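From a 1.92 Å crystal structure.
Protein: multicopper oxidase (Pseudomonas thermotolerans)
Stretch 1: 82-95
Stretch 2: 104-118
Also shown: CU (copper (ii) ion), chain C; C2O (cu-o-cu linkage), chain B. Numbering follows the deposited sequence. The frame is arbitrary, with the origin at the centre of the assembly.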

# COMPACT_ATOMS: atom_id res chain seq x y z
N ARG A 82 -12.37 2.12 16.38
CA ARG A 82 -13.30 1.10 16.83
C ARG A 82 -13.74 0.37 15.57
O ARG A 82 -14.59 0.86 14.82
N PHE A 83 -13.06 -0.77 15.31
CA PHE A 83 -13.40 -1.55 14.20
C PHE A 83 -14.49 -2.60 14.52
O PHE A 83 -14.39 -3.38 15.41
N ILE A 84 -15.54 -2.55 13.75
CA ILE A 84 -16.69 -3.40 13.97
C ILE A 84 -16.89 -4.24 12.75
O ILE A 84 -17.11 -3.70 11.67
N ASN A 85 -16.89 -5.56 12.94
CA ASN A 85 -17.03 -6.51 11.82
C ASN A 85 -18.52 -6.82 11.56
O ASN A 85 -19.15 -7.54 12.33
N LYS A 86 -19.11 -6.23 10.53
CA LYS A 86 -20.47 -6.63 10.09
C LYS A 86 -20.51 -7.45 8.78
O LYS A 86 -21.47 -7.39 7.97
N LEU A 87 -19.43 -8.20 8.58
CA LEU A 87 -19.37 -9.19 7.53
C LEU A 87 -19.84 -10.48 8.12
O LEU A 87 -20.18 -10.60 9.30
N ASP A 88 -19.88 -11.46 7.26
CA ASP A 88 -20.37 -12.74 7.65
C ASP A 88 -19.24 -13.68 7.93
O ASP A 88 -19.51 -14.80 8.11
N GLU A 89 -18.01 -13.16 8.02
CA GLU A 89 -16.86 -13.94 8.40
C GLU A 89 -15.76 -13.10 9.10
O GLU A 89 -15.77 -11.92 9.03
N PRO A 90 -14.80 -13.80 9.73
CA PRO A 90 -13.80 -13.07 10.48
C PRO A 90 -12.93 -12.12 9.64
O PRO A 90 -12.75 -12.34 8.47
N THR A 91 -12.42 -11.06 10.23
CA THR A 91 -11.55 -10.15 9.51
C THR A 91 -10.68 -9.46 10.56
O THR A 91 -10.90 -9.60 11.75
N THR A 92 -9.63 -8.83 10.11
CA THR A 92 -8.86 -7.96 10.94
C THR A 92 -8.66 -6.71 10.05
O THR A 92 -9.15 -6.65 8.91
N ILE A 93 -7.94 -5.73 10.61
CA ILE A 93 -7.49 -4.54 9.84
C ILE A 93 -6.05 -4.45 10.11
O ILE A 93 -5.63 -4.37 11.26
N HIS A 94 -5.29 -4.60 9.04
CA HIS A 94 -3.87 -4.36 9.11
C HIS A 94 -3.56 -2.99 8.54
O HIS A 94 -4.17 -2.60 7.56
N TRP A 95 -2.65 -2.26 9.17
CA TRP A 95 -2.47 -0.81 8.90
C TRP A 95 -1.14 -0.73 8.21
O TRP A 95 -0.02 -0.72 8.86
N MET A 104 -1.25 -4.38 17.50
CA MET A 104 -2.13 -3.67 16.64
C MET A 104 -1.80 -4.03 15.21
O MET A 104 -2.27 -3.40 14.37
N ASP A 105 -1.05 -5.08 14.90
CA ASP A 105 -0.68 -5.26 13.48
C ASP A 105 -1.80 -5.90 12.68
O ASP A 105 -1.78 -5.83 11.48
N GLY A 106 -2.82 -6.46 13.32
CA GLY A 106 -3.96 -6.96 12.59
C GLY A 106 -3.70 -8.28 11.88
O GLY A 106 -4.46 -8.70 11.02
N VAL A 107 -2.66 -8.96 12.27
CA VAL A 107 -2.42 -10.26 11.71
C VAL A 107 -3.05 -11.39 12.57
O VAL A 107 -2.75 -11.52 13.77
N PRO A 108 -3.91 -12.23 11.98
CA PRO A 108 -4.59 -13.17 12.84
C PRO A 108 -3.59 -14.10 13.40
O PRO A 108 -2.72 -14.56 12.66
N TYR A 109 -3.68 -14.30 14.71
CA TYR A 109 -2.91 -15.26 15.52
C TYR A 109 -1.48 -14.86 15.81
O TYR A 109 -0.74 -15.60 16.48
N VAL A 110 -1.10 -13.67 15.36
CA VAL A 110 0.19 -13.08 15.69
C VAL A 110 -0.10 -11.80 16.46
O VAL A 110 0.47 -11.62 17.52
N SER A 111 -0.99 -10.94 15.92
CA SER A 111 -1.40 -9.68 16.57
C SER A 111 -2.55 -9.91 17.52
O SER A 111 -2.58 -9.38 18.60
N GLN A 112 -3.56 -10.62 17.03
CA GLN A 112 -4.89 -10.70 17.65
C GLN A 112 -5.61 -11.94 17.15
O GLN A 112 -5.18 -12.62 16.24
N LEU A 113 -6.75 -12.17 17.73
CA LEU A 113 -7.71 -13.09 17.22
C LEU A 113 -8.50 -12.40 16.15
O LEU A 113 -8.80 -11.20 16.33
N PRO A 114 -8.85 -13.12 15.05
CA PRO A 114 -9.75 -12.54 14.07
C PRO A 114 -10.93 -11.89 14.74
O PRO A 114 -11.39 -12.38 15.76
N VAL A 115 -11.44 -10.83 14.19
CA VAL A 115 -12.56 -10.21 14.74
C VAL A 115 -13.71 -10.94 14.09
O VAL A 115 -13.84 -10.90 12.89
N GLN A 116 -14.57 -11.54 14.91
CA GLN A 116 -15.69 -12.30 14.50
C GLN A 116 -16.79 -11.42 14.04
O GLN A 116 -16.87 -10.28 14.46
N PRO A 117 -17.70 -11.95 13.21
CA PRO A 117 -18.87 -11.24 12.82
C PRO A 117 -19.61 -10.68 13.99
O PRO A 117 -19.74 -11.35 14.96
N GLY A 118 -20.03 -9.42 13.92
CA GLY A 118 -20.78 -8.75 14.99
C GLY A 118 -20.02 -8.24 16.17
O GLY A 118 -20.63 -7.57 17.04

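Six hydrogen bonds join the two stretches, and three of them use a side-chain donor. The shortest of these three runs from Thr92 OG1 to Gly106 O, 2.5 Å. Thr92 points toward the other stretch with chi1 in the p well, which brings its hydroxyl to this backbone carbonyl.

Asn85 also points toward the other stretch, with chi1 t. Its amide bonds both across the contact and within its own stretch. Asn85 ND2 donates to Val115 O at 2.7 Å and, within its own stretch, to Glu89 O at 3.0 Å. Asn85 OD1 accepts from Leu87 N at 3.0 Å. One side chain thus ties the turn after the strand 82-85 to the second stretch. The backbone adds to this: Gly118 N donates to Asn85 O at 2.6 Å.

The third side-chain donor is His94, chi1 t. Its ND1 donates to Asp105 O at 2.8 Å, and that oxygen lies at the ring edge, near the ring plane. The other ring nitrogen, NE2, binds the copper ion CU at 2.0 Å. Donation through ND1 leaves NE2 free to coordinate, and the same ring meets both Asp105 O and the copper. The Cu-O-Cu linkage is also near, with its O1 3.5 Å from His94 CD2.

Asp105 starts away from the first stretch, but its end comes nearer. Water 1 bridges here. It donates to Asp105 OD1 at 3.0 Å and to Trp95 O at 2.7 Å, and accepts from Trp95 N at 2.6 Å. The Trp95 side chain, chi1 m, sets out sideways and its end comes nearer; Met104 O lies at the ring edge, 3.8 Å from CD1.

Thr91 and Val115 form a single antiparallel bridge. Thr91 N donates to Val115 O at 3.0 Å, and Val115 N donates to Thr91 O at 2.8 Å. Val115 O therefore accepts from both Thr91 N and Asn85 ND2. It also receives a CA-H...O contact from Pro90 CA at 3.2 Å. The Thr91 side chain points away.

Apolar contacts lie beside these bonds. Val115, chi1 t, gives up the most surface in its stretch. Its CG1 lies 3.6 Å from Asn85 CB, and its CB is 4.1 Å from CE2 of Phe83, a t rotamer whose CA-to-CB bond points toward the second stretch. Pro90 packs against Pro114, CB to CB, at 3.5 Å. The methyl CG2 of Thr92 meets Pro108 CG at 3.6 Å, so this residue combines a polar and an apolar contact. At the more exposed end, Pro117 lies along the turn: its CB is 3.4 Å from Leu87 O, and its CG is 3.5 Å from Glu89 N.

Gly106 permits a close backbone approach. Its CA lies 3.4 Å from Ile93 O in a CA-H...O contact. A CB here would point toward the first stretch and clash with Ile93 O and His94 CA. Its positive phi also favours glycine. Ile93, chi1 m, points its side chain away.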

# COMPACT_ATOMS: atom_id res chain seq x y z
CB ARG A 82 -14.45 1.80 17.59
CG ARG A 82 -15.70 1.00 17.86
CD ARG A 82 -15.42 -0.10 18.80
NE ARG A 82 -15.15 0.32 20.20
CZ ARG A 82 -16.07 0.56 21.12
NH1 ARG A 82 -17.37 0.54 20.84
NH2 ARG A 82 -15.66 0.85 22.33
CB PHE A 83 -12.21 -2.22 13.57
CG PHE A 83 -12.63 -3.24 12.58
CD1 PHE A 83 -13.37 -2.85 11.45
CD2 PHE A 83 -12.33 -4.54 12.74
CE1 PHE A 83 -13.75 -3.80 10.48
CE2 PHE A 83 -12.72 -5.52 11.79
CZ PHE A 83 -13.42 -5.14 10.68
CB ILE A 84 -17.96 -2.59 14.19
CG1 ILE A 84 -17.77 -1.62 15.39
CG2 ILE A 84 -19.11 -3.53 14.54
CD1 ILE A 84 -18.92 -0.62 15.60
CB ASN A 85 -16.26 -7.76 12.15
CG ASN A 85 -16.30 -8.77 11.04
OD1 ASN A 85 -16.73 -8.49 9.96
ND2 ASN A 85 -15.81 -9.91 11.29
CB LYS A 86 -21.34 -5.43 10.00
CG LYS A 86 -21.55 -4.71 11.33
CD LYS A 86 -22.73 -3.73 11.16
CE LYS A 86 -23.35 -3.23 12.46
NZ LYS A 86 -24.09 -1.95 12.23
CB LEU A 87 -17.95 -9.33 6.95
CG LEU A 87 -17.42 -8.08 6.34
CD1 LEU A 87 -15.95 -8.25 6.09
CD2 LEU A 87 -18.15 -7.68 5.06
CB ASP A 88 -21.43 -13.27 6.70
CG ASP A 88 -20.93 -13.56 5.28
OD1 ASP A 88 -19.68 -13.79 5.03
OD2 ASP A 88 -21.84 -13.56 4.39
CB GLU A 89 -16.24 -14.60 7.17
CG GLU A 89 -15.54 -13.63 6.25
CD GLU A 89 -15.17 -14.28 4.93
OE1 GLU A 89 -15.89 -15.14 4.44
OE2 GLU A 89 -14.16 -13.97 4.37
CB PRO A 90 -12.95 -14.19 11.10
CG PRO A 90 -13.78 -15.44 11.03
CD PRO A 90 -14.66 -15.29 9.88
CB THR A 91 -12.38 -9.24 8.56
OG1 THR A 91 -11.56 -8.44 7.69
CG2 THR A 91 -13.33 -8.41 9.32
CB THR A 92 -7.46 -8.52 11.21
OG1 THR A 92 -6.76 -8.62 9.96
CG2 THR A 92 -7.48 -9.87 12.01
CB ILE A 93 -8.17 -3.20 10.22
CG1 ILE A 93 -9.63 -3.29 9.80
CG2 ILE A 93 -7.57 -2.05 9.38
CD1 ILE A 93 -10.49 -2.10 10.24
CB HIS A 94 -3.13 -5.44 8.32
CG HIS A 94 -1.70 -5.09 8.03
ND1 HIS A 94 -0.70 -5.08 8.99
CD2 HIS A 94 -1.10 -4.77 6.87
CE1 HIS A 94 0.43 -4.69 8.43
NE2 HIS A 94 0.22 -4.53 7.15
CB TRP A 95 -2.54 0.02 10.16
CG TRP A 95 -3.78 -0.21 10.89
CD1 TRP A 95 -3.99 -1.14 11.85
CD2 TRP A 95 -5.02 0.49 10.72
NE1 TRP A 95 -5.29 -1.08 12.27
CE2 TRP A 95 -5.95 -0.09 11.62
CE3 TRP A 95 -5.44 1.53 9.89
CZ2 TRP A 95 -7.29 0.35 11.71
CZ3 TRP A 95 -6.79 2.00 10.00
CH2 TRP A 95 -7.69 1.39 10.88
CB MET A 104 -1.99 -2.15 16.91
CG MET A 104 -2.28 -1.76 18.40
SD MET A 104 -4.06 -1.87 18.59
CE MET A 104 -4.40 -1.84 20.32
CB ASP A 105 0.61 -6.01 13.33
CG ASP A 105 1.24 -5.90 11.90
OD1 ASP A 105 1.16 -4.85 11.22
OD2 ASP A 105 1.87 -6.90 11.46
CB VAL A 107 -0.91 -10.48 11.58
CG1 VAL A 107 -0.67 -11.93 11.23
CG2 VAL A 107 -0.35 -9.53 10.53
CB PRO A 108 -5.57 -13.88 11.89
CG PRO A 108 -5.84 -12.87 10.80
CD PRO A 108 -4.51 -12.19 10.63
CB TYR A 109 -3.04 -16.68 14.94
CG TYR A 109 -4.49 -17.10 14.79
CD1 TYR A 109 -5.26 -17.52 15.89
CD2 TYR A 109 -5.09 -17.11 13.52
CE1 TYR A 109 -6.59 -17.91 15.73
CE2 TYR A 109 -6.39 -17.49 13.34
CZ TYR A 109 -7.13 -17.88 14.45
OH TYR A 109 -8.38 -18.25 14.22
CB VAL A 110 0.98 -12.82 14.40
CG1 VAL A 110 2.11 -11.82 14.57
CG2 VAL A 110 1.48 -14.17 13.83
CB SER A 111 -1.92 -8.57 15.59
OG SER A 111 -2.88 -7.58 16.25
CB GLN A 112 -5.75 -9.47 17.28
CG GLN A 112 -6.04 -9.36 15.78
CD GLN A 112 -6.97 -8.23 15.40
OE1 GLN A 112 -8.16 -8.30 15.66
NE2 GLN A 112 -6.44 -7.22 14.73
CB LEU A 113 -8.66 -13.51 18.35
CG LEU A 113 -7.86 -14.26 19.41
CD1 LEU A 113 -8.69 -14.33 20.67
CD2 LEU A 113 -7.46 -15.64 18.89
CB PRO A 114 -10.27 -13.75 13.30
CG PRO A 114 -9.14 -14.75 13.39
CD PRO A 114 -8.42 -14.48 14.67
CB VAL A 115 -12.62 -8.73 14.33
CG1 VAL A 115 -13.94 -8.13 14.85
CG2 VAL A 115 -11.34 -8.00 14.82
CB GLN A 116 -16.20 -13.17 15.67
CG GLN A 116 -15.17 -14.20 16.17
CD GLN A 116 -14.81 -15.19 15.08
OE1 GLN A 116 -15.70 -15.70 14.41
NE2 GLN A 116 -13.48 -15.44 14.85
CB PRO A 117 -19.69 -12.33 12.13
CG PRO A 117 -18.66 -13.19 11.50
CD PRO A 117 -17.68 -13.30 12.58
CU CU C . 1.78 -4.46 5.90
CU2 C2O B . -0.70 -4.33 2.98
CU3 C2O B . 0.83 -8.08 5.16
O1 C2O B . 0.20 -6.21 3.98
O HOH W 1 -0.66 -2.46 10.85